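Local coordinates for protein phosphoglycolate phosphatase (Thermoplasma acidophilum, PDB 1L6R) that catalyses the magnesium-dependent dephosphorylation of 2-phosphoglycolate to glycolate and, less efficiently, the release of phosphate from inorganic pyrophosphate, at residues M4-N15 / D170-D181; E35-G46 / G60-G70. The protein carries 1 engineered substitution. All blocks are in the same frame, centred on the assembly; numbering follows the deposited sequence.

Contact 1. Residues M4-N15 / D170-D181; sequences MIRLAAIDVDGN and DEILVIGDSNND. Engineered in segment 4-15: Asn15 (natural residue Thr). With CA (calcium ion), chain C; CA (calcium ion), chain D.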
loop_
_atom_site.group_PDB
_atom_site.type_symbol
_atom_site.label_atom_id
_atom_site.label_comp_id
_atom_site.label_asym_id
_atom_site.label_seq_id
_atom_site.Cartn_x
_atom_site.Cartn_y
_atom_site.Cartn_z
ATOM N N MET A 4 16.054 6.798 15.605
ATOM C CA MET A 4 15.174 7.491 16.541
ATOM C C MET A 4 13.938 8.071 15.857
ATOM O O MET A 4 14.021 8.613 14.760
ATOM C CB MET A 4 15.939 8.612 17.245
ATOM C CG MET A 4 17.169 8.139 18.009
ATOM S SD MET A 4 18.034 9.495 18.824
ATOM C CE MET A 4 19.045 10.111 17.478
ATOM N N ILE A 5 12.794 7.960 16.525
ATOM C CA ILE A 5 11.540 8.473 15.986
ATOM C C ILE A 5 11.549 9.999 15.962
ATOM O O ILE A 5 11.727 10.648 16.998
ATOM C CB ILE A 5 10.345 7.979 16.828
ATOM C CG1 ILE A 5 10.234 6.455 16.719
ATOM C CG2 ILE A 5 9.059 8.669 16.371
ATOM C CD1 ILE A 5 9.287 5.843 17.718
ATOM N N ARG A 6 11.361 10.564 14.775
ATOM C CA ARG A 6 11.350 12.011 14.603
ATOM C C ARG A 6 9.972 12.552 14.246
ATOM O O ARG A 6 9.701 13.736 14.423
ATOM C CB ARG A 6 12.341 12.413 13.510
ATOM C CG ARG A 6 13.786 12.099 13.862
ATOM C CD ARG A 6 14.703 12.252 12.664
ATOM N NE ARG A 6 14.710 13.610 12.129
ATOM C CZ ARG A 6 15.386 13.972 11.045
ATOM N NH1 ARG A 6 16.109 13.074 10.386
ATOM N NH2 ARG A 6 15.342 15.227 10.618
ATOM N N LEU A 7 9.100 11.681 13.753
ATOM C CA LEU A 7 7.771 12.114 13.356
ATOM C C LEU A 7 6.742 11.038 13.646
ATOM O O LEU A 7 7.017 9.847 13.464
ATOM C CB LEU A 7 7.776 12.454 11.859
ATOM C CG LEU A 7 6.476 12.996 11.245
ATOM C CD1 LEU A 7 6.818 13.909 10.083
ATOM C CD2 LEU A 7 5.568 11.847 10.794
ATOM N N ALA A 8 5.574 11.466 14.121
ATOM C CA ALA A 8 4.469 10.551 14.394
ATOM C C ALA A 8 3.254 10.986 13.581
ATOM O O ALA A 8 2.860 12.153 13.605
ATOM C CB ALA A 8 4.124 10.541 15.880
ATOM N N ALA A 9 2.677 10.038 12.847
ATOM C CA ALA A 9 1.489 10.298 12.035
ATOM C C ALA A 9 0.356 9.574 12.754
ATOM O O ALA A 9 0.402 8.356 12.943
ATOM C CB ALA A 9 1.678 9.757 10.624
ATOM N N ILE A 10 -0.661 10.332 13.143
ATOM C CA ILE A 10 -1.762 9.797 13.928
ATOM C C ILE A 10 -3.146 9.908 13.303
ATOM O O ILE A 10 -3.520 10.966 12.795
ATOM C CB ILE A 10 -1.811 10.524 15.296
ATOM C CG1 ILE A 10 -0.423 10.527 15.944
ATOM C CG2 ILE A 10 -2.837 9.870 16.208
ATOM C CD1 ILE A 10 -0.346 11.337 17.227
ATOM N N ASP A 11 -3.893 8.804 13.376
ATOM C CA ASP A 11 -5.274 8.705 12.893
ATOM C C ASP A 11 -6.135 9.458 13.912
ATOM O O ASP A 11 -6.297 9.020 15.058
ATOM C CB ASP A 11 -5.641 7.222 12.835
ATOM C CG ASP A 11 -7.107 6.973 12.637
ATOM O OD1 ASP A 11 -7.870 7.895 12.282
ATOM O OD2 ASP A 11 -7.480 5.807 12.850
ATOM N N VAL A 12 -6.681 10.592 13.496
ATOM C CA VAL A 12 -7.480 11.425 14.389
ATOM C C VAL A 12 -8.706 10.743 14.976
ATOM O O VAL A 12 -8.852 10.626 16.198
ATOM C CB VAL A 12 -7.963 12.709 13.658
ATOM C CG1 VAL A 12 -8.950 13.488 14.524
ATOM C CG2 VAL A 12 -6.769 13.591 13.314
ATOM N N ASP A 13 -9.578 10.266 14.106
ATOM C CA ASP A 13 -10.806 9.649 14.564
ATOM C C ASP A 13 -10.616 8.308 15.239
ATOM O O ASP A 13 -11.367 7.949 16.147
ATOM C CB ASP A 13 -11.752 9.557 13.388
ATOM C CG ASP A 13 -11.825 10.864 12.646
ATOM O OD1 ASP A 13 -11.107 11.038 11.637
ATOM O OD2 ASP A 13 -12.579 11.744 13.106
ATOM N N GLY A 14 -9.603 7.571 14.808
ATOM C CA GLY A 14 -9.345 6.286 15.412
ATOM C C GLY A 14 -8.626 6.295 16.743
ATOM O O GLY A 14 -8.867 5.411 17.558
ATOM N N ASN A 15 -7.801 7.307 16.995
ATOM C CA ASN A 15 -6.966 7.320 18.197
ATOM C C ASN A 15 -6.985 8.533 19.101
ATOM O O ASN A 15 -6.434 8.471 20.195
ATOM C CB ASN A 15 -5.518 7.092 17.769
ATOM C CG ASN A 15 -5.318 5.759 17.097
ATOM O OD1 ASN A 15 -5.139 4.730 17.764
ATOM N ND2 ASN A 15 -5.375 5.751 15.769
ATOM N N ASP A 170 12.144 4.117 9.430
ATOM C CA ASP A 170 12.313 3.798 10.848
ATOM C C ASP A 170 12.324 5.017 11.764
ATOM O O ASP A 170 12.378 4.873 12.987
ATOM C CB ASP A 170 13.579 2.951 11.073
ATOM C CG ASP A 170 14.859 3.671 10.679
ATOM O OD1 ASP A 170 15.945 3.081 10.872
ATOM O OD2 ASP A 170 14.795 4.813 10.178
ATOM N N GLU A 171 12.266 6.207 11.169
ATOM C CA GLU A 171 12.226 7.455 11.937
ATOM C C GLU A 171 10.781 7.953 12.039
ATOM O O GLU A 171 10.514 9.020 12.590
ATOM C CB GLU A 171 13.077 8.535 11.265
ATOM C CG GLU A 171 14.576 8.221 11.239
ATOM C CD GLU A 171 15.384 9.296 10.532
ATOM O OE1 GLU A 171 15.112 9.575 9.344
ATOM O OE2 GLU A 171 16.296 9.870 11.171
ATOM N N ILE A 172 9.852 7.166 11.506
ATOM C CA ILE A 172 8.440 7.523 11.527
ATOM C C ILE A 172 7.650 6.521 12.361
ATOM O O ILE A 172 7.839 5.307 12.246
ATOM C CB ILE A 172 7.853 7.526 10.087
ATOM C CG1 ILE A 172 8.556 8.593 9.243
ATOM C CG2 ILE A 172 6.341 7.745 10.129
ATOM C CD1 ILE A 172 8.218 8.531 7.771
ATOM N N LEU A 173 6.771 7.040 13.208
ATOM C CA LEU A 173 5.903 6.213 14.030
ATOM C C LEU A 173 4.477 6.473 13.560
ATOM O O LEU A 173 4.068 7.631 13.435
ATOM C CB LEU A 173 6.021 6.604 15.515
ATOM C CG LEU A 173 4.930 6.050 16.445
ATOM C CD1 LEU A 173 5.048 4.516 16.553
ATOM C CD2 LEU A 173 5.068 6.687 17.823
ATOM N N VAL A 174 3.731 5.413 13.270
ATOM C CA VAL A 174 2.332 5.593 12.890
ATOM C C VAL A 174 1.455 5.021 14.007
ATOM O O VAL A 174 1.797 4.019 14.637
ATOM C CB VAL A 174 1.978 4.907 11.539
ATOM C CG1 VAL A 174 2.816 5.506 10.418
ATOM C CG2 VAL A 174 2.168 3.404 11.635
ATOM N N ILE A 175 0.340 5.692 14.271
ATOM C CA ILE A 175 -0.610 5.258 15.288
ATOM C C ILE A 175 -1.970 5.169 14.599
ATOM O O ILE A 175 -2.447 6.153 14.005
ATOM C CB ILE A 175 -0.658 6.256 16.471
ATOM C CG1 ILE A 175 0.744 6.387 17.078
ATOM C CG2 ILE A 175 -1.663 5.784 17.516
ATOM C CD1 ILE A 175 0.835 7.379 18.217
ATOM N N GLY A 176 -2.566 3.977 14.664
ATOM C CA GLY A 176 -3.848 3.700 14.029
ATOM C C GLY A 176 -4.613 2.695 14.859
ATOM O O GLY A 176 -4.139 2.299 15.932
ATOM N N ASP A 177 -5.762 2.234 14.365
ATOM C CA ASP A 177 -6.571 1.312 15.152
ATOM C C ASP A 177 -7.340 0.235 14.406
ATOM O O ASP A 177 -7.820 -0.704 15.033
ATOM C CB ASP A 177 -7.586 2.122 15.985
ATOM C CG ASP A 177 -8.676 2.762 15.126
ATOM O OD1 ASP A 177 -8.422 3.028 13.950
ATOM O OD2 ASP A 177 -9.792 3.011 15.619
ATOM N N SER A 178 -7.457 0.341 13.088
ATOM C CA SER A 178 -8.282 -0.613 12.359
ATOM C C SER A 178 -7.846 -0.825 10.920
ATOM O O SER A 178 -6.797 -0.342 10.500
ATOM C CB SER A 178 -9.740 -0.132 12.392
ATOM O OG SER A 178 -9.841 1.148 11.799
ATOM N N ASN A 179 -8.667 -1.542 10.159
ATOM C CA ASN A 179 -8.325 -1.854 8.781
ATOM C C ASN A 179 -8.044 -0.652 7.899
ATOM O O ASN A 179 -7.166 -0.720 7.043
ATOM C CB ASN A 179 -9.415 -2.722 8.149
ATOM C CG ASN A 179 -9.140 -3.017 6.690
ATOM O OD1 ASN A 179 -9.679 -2.352 5.802
ATOM N ND2 ASN A 179 -8.281 -3.994 6.432
ATOM N N ASN A 180 -8.764 0.450 8.094
ATOM C CA ASN A 180 -8.517 1.614 7.257
ATOM C C ASN A 180 -7.152 2.262 7.542
ATOM O O ASN A 180 -6.785 3.257 6.916
ATOM C CB ASN A 180 -9.675 2.644 7.344
ATOM C CG ASN A 180 -9.907 3.173 8.746
ATOM O OD1 ASN A 180 -8.991 3.200 9.555
ATOM N ND2 ASN A 180 -11.133 3.620 9.028
ATOM N N ASP A 181 -6.391 1.679 8.469
ATOM C CA ASP A 181 -5.045 2.160 8.776
ATOM C C ASP A 181 -3.984 1.183 8.299
ATOM O O ASP A 181 -2.795 1.490 8.337
ATOM C CB ASP A 181 -4.851 2.347 10.266
ATOM C CG ASP A 181 -5.895 3.210 10.844
ATOM O OD1 ASP A 181 -6.031 4.355 10.367
ATOM O OD2 ASP A 181 -6.587 2.735 11.761
HETATM CA CA CA C . -8.612 4.017 11.744
HETATM CA CA CA D . -10.801 3.754 17.652
HETATM O O HOH W 1 -9.241 6.217 10.380
HETATM O O HOH W 2 -11.608 6.134 18.079
HETATM O O HOH W 3 -11.069 4.316 12.057
HETATM O O HOH W 4 -12.772 4.094 16.097
HETATM O O HOH W 5 -9.185 3.011 19.331
#

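Contact 2. Residues E35-G46 / G60-G70; sequences EKKGLTVSLLSG and GINGPVFGENG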
loop_
_atom_site.group_PDB
_atom_site.type_symbol
_atom_site.label_atom_id
_atom_site.label_comp_id
_atom_site.label_asym_id
_atom_site.label_seq_id
_atom_site.Cartn_x
_atom_site.Cartn_y
_atom_site.Cartn_z
ATOM N N GLU A 35 5.806 17.169 21.456
ATOM C CA GLU A 35 6.267 18.186 20.516
ATOM C C GLU A 35 7.285 19.111 21.171
ATOM O O GLU A 35 8.267 19.492 20.540
ATOM C CB GLU A 35 5.083 18.994 19.971
ATOM C CG GLU A 35 4.150 18.155 19.115
ATOM C CD GLU A 35 3.010 18.977 18.554
ATOM O OE1 GLU A 35 2.527 19.870 19.281
ATOM O OE2 GLU A 35 2.587 18.740 17.399
ATOM N N LYS A 36 7.063 19.461 22.436
ATOM C CA LYS A 36 8.016 20.328 23.128
ATOM C C LYS A 36 9.378 19.644 23.221
ATOM O O LYS A 36 10.414 20.316 23.239
ATOM C CB LYS A 36 7.523 20.684 24.536
ATOM C CG LYS A 36 6.473 21.784 24.564
ATOM C CD LYS A 36 6.351 22.412 25.948
ATOM C CE LYS A 36 6.050 21.377 27.015
ATOM N NZ LYS A 36 5.720 22.004 28.327
ATOM N N LYS A 37 9.378 18.314 23.282
ATOM C CA LYS A 37 10.620 17.548 23.365
ATOM C C LYS A 37 11.249 17.298 21.997
ATOM O O LYS A 37 12.272 16.615 21.894
ATOM C CB LYS A 37 10.386 16.210 24.075
ATOM C CG LYS A 37 10.231 16.317 25.587
ATOM C CD LYS A 37 9.109 17.264 25.944
ATOM C CE LYS A 37 8.762 17.226 27.414
ATOM N NZ LYS A 37 7.564 18.070 27.658
ATOM N N GLY A 38 10.627 17.831 20.948
ATOM C CA GLY A 38 11.182 17.687 19.612
ATOM C C GLY A 38 10.471 16.835 18.574
ATOM O O GLY A 38 10.911 16.798 17.426
ATOM N N LEU A 39 9.389 16.161 18.951
ATOM C CA LEU A 39 8.664 15.320 18.003
ATOM C C LEU A 39 7.817 16.142 17.042
ATOM O O LEU A 39 7.202 17.130 17.443
ATOM C CB LEU A 39 7.745 14.350 18.755
ATOM C CG LEU A 39 6.897 13.389 17.911
ATOM C CD1 LEU A 39 7.793 12.358 17.236
ATOM C CD2 LEU A 39 5.875 12.694 18.793
ATOM N N THR A 40 7.812 15.749 15.769
ATOM C CA THR A 40 6.966 16.413 14.784
ATOM C C THR A 40 5.730 15.525 14.692
ATOM O O THR A 40 5.840 14.303 14.548
ATOM C CB THR A 40 7.615 16.488 13.389
ATOM O OG1 THR A 40 8.764 17.346 13.446
ATOM C CG2 THR A 40 6.618 17.041 12.367
ATOM N N VAL A 41 4.555 16.131 14.803
ATOM C CA VAL A 41 3.315 15.375 14.732
ATOM C C VAL A 41 2.480 15.787 13.529
ATOM O O VAL A 41 2.362 16.972 13.216
ATOM C CB VAL A 41 2.475 15.572 16.019
ATOM C CG1 VAL A 41 1.117 14.890 15.882
ATOM C CG2 VAL A 41 3.235 14.986 17.211
ATOM N N SER A 42 1.921 14.789 12.842
ATOM C CA SER A 42 1.043 15.025 11.697
ATOM C C SER A 42 -0.261 14.291 11.990
ATOM O O SER A 42 -0.239 13.169 12.502
ATOM C CB SER A 42 1.654 14.468 10.407
ATOM O OG SER A 42 0.747 14.591 9.307
ATOM N N LEU A 43 -1.388 14.931 11.690
ATOM C CA LEU A 43 -2.697 14.320 11.903
ATOM C C LEU A 43 -3.262 13.862 10.569
ATOM O O LEU A 43 -3.152 14.569 9.567
ATOM C CB LEU A 43 -3.680 15.318 12.526
ATOM C CG LEU A 43 -3.315 15.903 13.889
ATOM C CD1 LEU A 43 -4.487 16.743 14.405
ATOM C CD2 LEU A 43 -2.998 14.789 14.859
ATOM N N LEU A 44 -3.862 12.675 10.577
ATOM C CA LEU A 44 -4.478 12.085 9.391
ATOM C C LEU A 44 -5.955 11.890 9.693
ATOM O O LEU A 44 -6.306 11.301 10.714
ATOM C CB LEU A 44 -3.854 10.723 9.082
ATOM C CG LEU A 44 -2.327 10.655 9.046
ATOM C CD1 LEU A 44 -1.878 9.244 8.692
ATOM C CD2 LEU A 44 -1.810 11.640 8.025
ATOM N N SER A 45 -6.824 12.380 8.815
ATOM C CA SER A 45 -8.259 12.234 9.027
ATOM C C SER A 45 -9.033 12.073 7.733
ATOM O O SER A 45 -8.551 12.441 6.662
ATOM C CB SER A 45 -8.790 13.477 9.757
ATOM O OG SER A 45 -10.199 13.436 9.923
ATOM N N GLY A 46 -10.232 11.514 7.845
ATOM C CA GLY A 46 -11.109 11.396 6.698
ATOM C C GLY A 46 -11.970 12.650 6.589
ATOM O O GLY A 46 -12.685 12.834 5.598
ATOM N N GLY A 60 -2.568 22.559 18.430
ATOM C CA GLY A 60 -1.160 22.921 18.419
ATOM C C GLY A 60 -0.299 21.851 17.774
ATOM O O GLY A 60 0.667 21.372 18.366
ATOM N N ILE A 61 -0.654 21.476 16.550
ATOM C CA ILE A 61 0.072 20.455 15.808
ATOM C C ILE A 61 1.177 21.130 14.993
ATOM O O ILE A 61 0.908 22.055 14.225
ATOM C CB ILE A 61 -0.893 19.713 14.874
ATOM C CG1 ILE A 61 -2.050 19.122 15.693
ATOM C CG2 ILE A 61 -0.151 18.633 14.092
ATOM C CD1 ILE A 61 -1.628 18.156 16.815
ATOM N N ASN A 62 2.413 20.657 15.139
ATOM C CA ASN A 62 3.531 21.292 14.442
ATOM C C ASN A 62 3.893 20.779 13.055
ATOM O O ASN A 62 4.765 21.341 12.391
ATOM C CB ASN A 62 4.780 21.318 15.352
ATOM C CG ASN A 62 5.288 19.934 15.722
ATOM O OD1 ASN A 62 6.155 19.793 16.588
ATOM N ND2 ASN A 62 4.762 18.911 15.070
ATOM N N GLY A 63 3.224 19.725 12.602
ATOM C CA GLY A 63 3.504 19.213 11.272
ATOM C C GLY A 63 2.313 19.399 10.358
ATOM O O GLY A 63 1.299 19.976 10.758
ATOM N N PRO A 64 2.403 18.928 9.112
ATOM C CA PRO A 64 1.283 19.069 8.178
ATOM C C PRO A 64 0.125 18.205 8.661
ATOM O O PRO A 64 0.323 17.258 9.426
ATOM C CB PRO A 64 1.855 18.528 6.856
ATOM C CG PRO A 64 3.350 18.669 7.018
ATOM C CD PRO A 64 3.556 18.285 8.460
ATOM N N VAL A 65 -1.087 18.543 8.239
ATOM C CA VAL A 65 -2.234 17.722 8.595
ATOM C C VAL A 65 -2.937 17.366 7.294
ATOM O O VAL A 65 -2.919 18.138 6.318
ATOM C CB VAL A 65 -3.213 18.426 9.586
ATOM C CG1 VAL A 65 -2.483 18.701 10.892
ATOM C CG2 VAL A 65 -3.792 19.703 8.993
ATOM N N PHE A 66 -3.511 16.169 7.265
ATOM C CA PHE A 66 -4.211 15.684 6.086
ATOM C C PHE A 66 -5.686 15.426 6.336
ATOM O O PHE A 66 -6.074 14.909 7.382
ATOM C CB PHE A 66 -3.615 14.354 5.596
ATOM C CG PHE A 66 -2.192 14.434 5.144
ATOM C CD1 PHE A 66 -1.149 14.451 6.068
ATOM C CD2 PHE A 66 -1.889 14.447 3.782
ATOM C CE1 PHE A 66 0.179 14.476 5.627
ATOM C CE2 PHE A 66 -0.563 14.471 3.339
ATOM C CZ PHE A 66 0.465 14.484 4.267
ATOM N N GLY A 67 -6.501 15.786 5.351
ATOM C CA GLY A 67 -7.924 15.509 5.411
ATOM C C GLY A 67 -8.214 14.524 4.286
ATOM O O GLY A 67 -7.303 14.112 3.551
ATOM N N GLU A 68 -9.475 14.128 4.156
ATOM C CA GLU A 68 -9.905 13.224 3.096
ATOM C C GLU A 68 -8.993 12.018 2.922
ATOM O O GLU A 68 -8.643 11.628 1.805
ATOM C CB GLU A 68 -10.056 13.998 1.777
ATOM C CG GLU A 68 -11.051 15.144 1.917
ATOM C CD GLU A 68 -11.353 15.852 0.610
ATOM O OE1 GLU A 68 -11.769 15.171 -0.346
ATOM O OE2 GLU A 68 -11.206 17.093 0.542
ATOM N N ASN A 69 -8.605 11.430 4.055
ATOM C CA ASN A 69 -7.800 10.211 4.101
ATOM C C ASN A 69 -6.438 10.276 3.436
ATOM O O ASN A 69 -5.870 9.244 3.069
ATOM C CB ASN A 69 -8.625 9.048 3.532
ATOM C CG ASN A 69 -9.882 8.803 4.337
ATOM O OD1 ASN A 69 -9.806 8.426 5.507
ATOM N ND2 ASN A 69 -11.040 9.040 3.735
ATOM N N GLY A 70 -5.915 11.495 3.311
ATOM C CA GLY A 70 -4.611 11.704 2.712
ATOM C C GLY A 70 -4.638 12.443 1.389
ATOM O O GLY A 70 -3.581 12.801 0.869
#

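Contact 1. Residues M4-N15 / D170-D181
The carbonyl oxygen of Glu171 takes two backbone donors at once: Arg6 N approaches at 2.8 Å, tilted from the carbonyl plane, while Leu7 N lies nearly in line with the C=O bond. Arg6 and Glu171 meet again through side chains that run together in one direction. The guanidinium edge brings NH1 of Arg6 to 3.3 Å from Glu171 OE2, a weak bond within a salt bridge; Glu171 OE1 is held by Glu168 N. From here strands 7-11 and 172-175 run parallel, 16° apart, as adjacent central strands of the Rossmann-like HAD core, with Leu173 N 2.8 Å from Leu7 O. On one face Ile10 and Ile175 lie alongside each other; on the other, Val158 of helix 154-164 backs Ala9 and Val174. At the carboxyl ends of the strands, the nucleophile Asp11 holds CG anti to its N (chi1 168°) and places OD2 2.4 Å from a calcium ion. Asp177 OD1, Asn180 OD1, Asp181 OD2 and two waters complete the ligands found; Asn180 ND2 is bonded to Tyr140 O. Asp11 OD1 caps the following helix, accepting from Gly14 N at 3.1 Å from above the carboxylate plane. Asp177, its carboxylate turned 65° from that of Asp11, bridges two metals: its OD2 joins Gly14 O on the second calcium. Asp181 OD2 is gripped further by Asp177 N, at 2.8 Å, and by Ser178 N, which comes to the anti lone pair of that oxygen.

Contact 2. Residues E35-G46 / G60-G70
Strands 40-44 and 65-67, in register at Leu44 and Phe66, run parallel to within 5° with their axes 4.8 Å apart. They are the two strands of a beta-alpha-beta crossover whose connecting helix is 49-60. Phe66 N donates to Leu43 O at 2.8 Å, nearly straight. One step earlier the ladder is altered: Ser42 swings OG anti to its backbone N (chi1 175°) and donates it to Pro64 O at 2.7 Å, from above the carbonyl plane. Leu43 N, 3.7 Å from Pro64 O, is buried without a partner. The hydroxyl of Ser42 also sits in the plane of the Phe66 ring, at its edge, with Leu161 of helix 154-164 packed against both residues. On the other face Leu43 and Ile61 cross at about a right angle, CD1 of Leu43 lying 3.6 Å from Ile61 CG1, and Leu55 of helix 49-60 packs on Leu43. Gly63 passes so close to Val41 O and Thr40 CG2 that a beta carbon there would clash with both. Near the helix end, Glu35 stretches towards the segment 60-62, where its OE2 accepts from Asn62 N at 3.0 Å, the donor standing 42° out of the carboxylate plane. A leucine at Glu35 would probably deprive Asn62 N of its acceptor and let that segment shift against the helix. Beyond the paired strands, the chain after Gly67 turns back, and Asn69 N donates to Ser45 O at 2.8 Å, tilted from the carbonyl plane.

How the contacts relate
Contact 2 is nested along the chain inside the loop that contact 1 closes, and their centres lie 10 Å apart in the same mixed sheet. The strand order 65-67, 40-44, 7-11, 172-175 places strands 7-11 and 40-44 side by side, joined by probable hydrogen bonds such as Leu44 N to Ile10 O at 2.8 Å. Helix 154-164 packs against residues of both. All four strands are parallel, so their carboxyl ends gather at the same end of the sheet. There Asp13 OD1 is hydrogen-bonded to Ser45 OG, which is also bonded to Asn47 N, and Asp13 and Gly46 contribute to a third magnesium site, linking contact 2 to the catalytic end of contact 1.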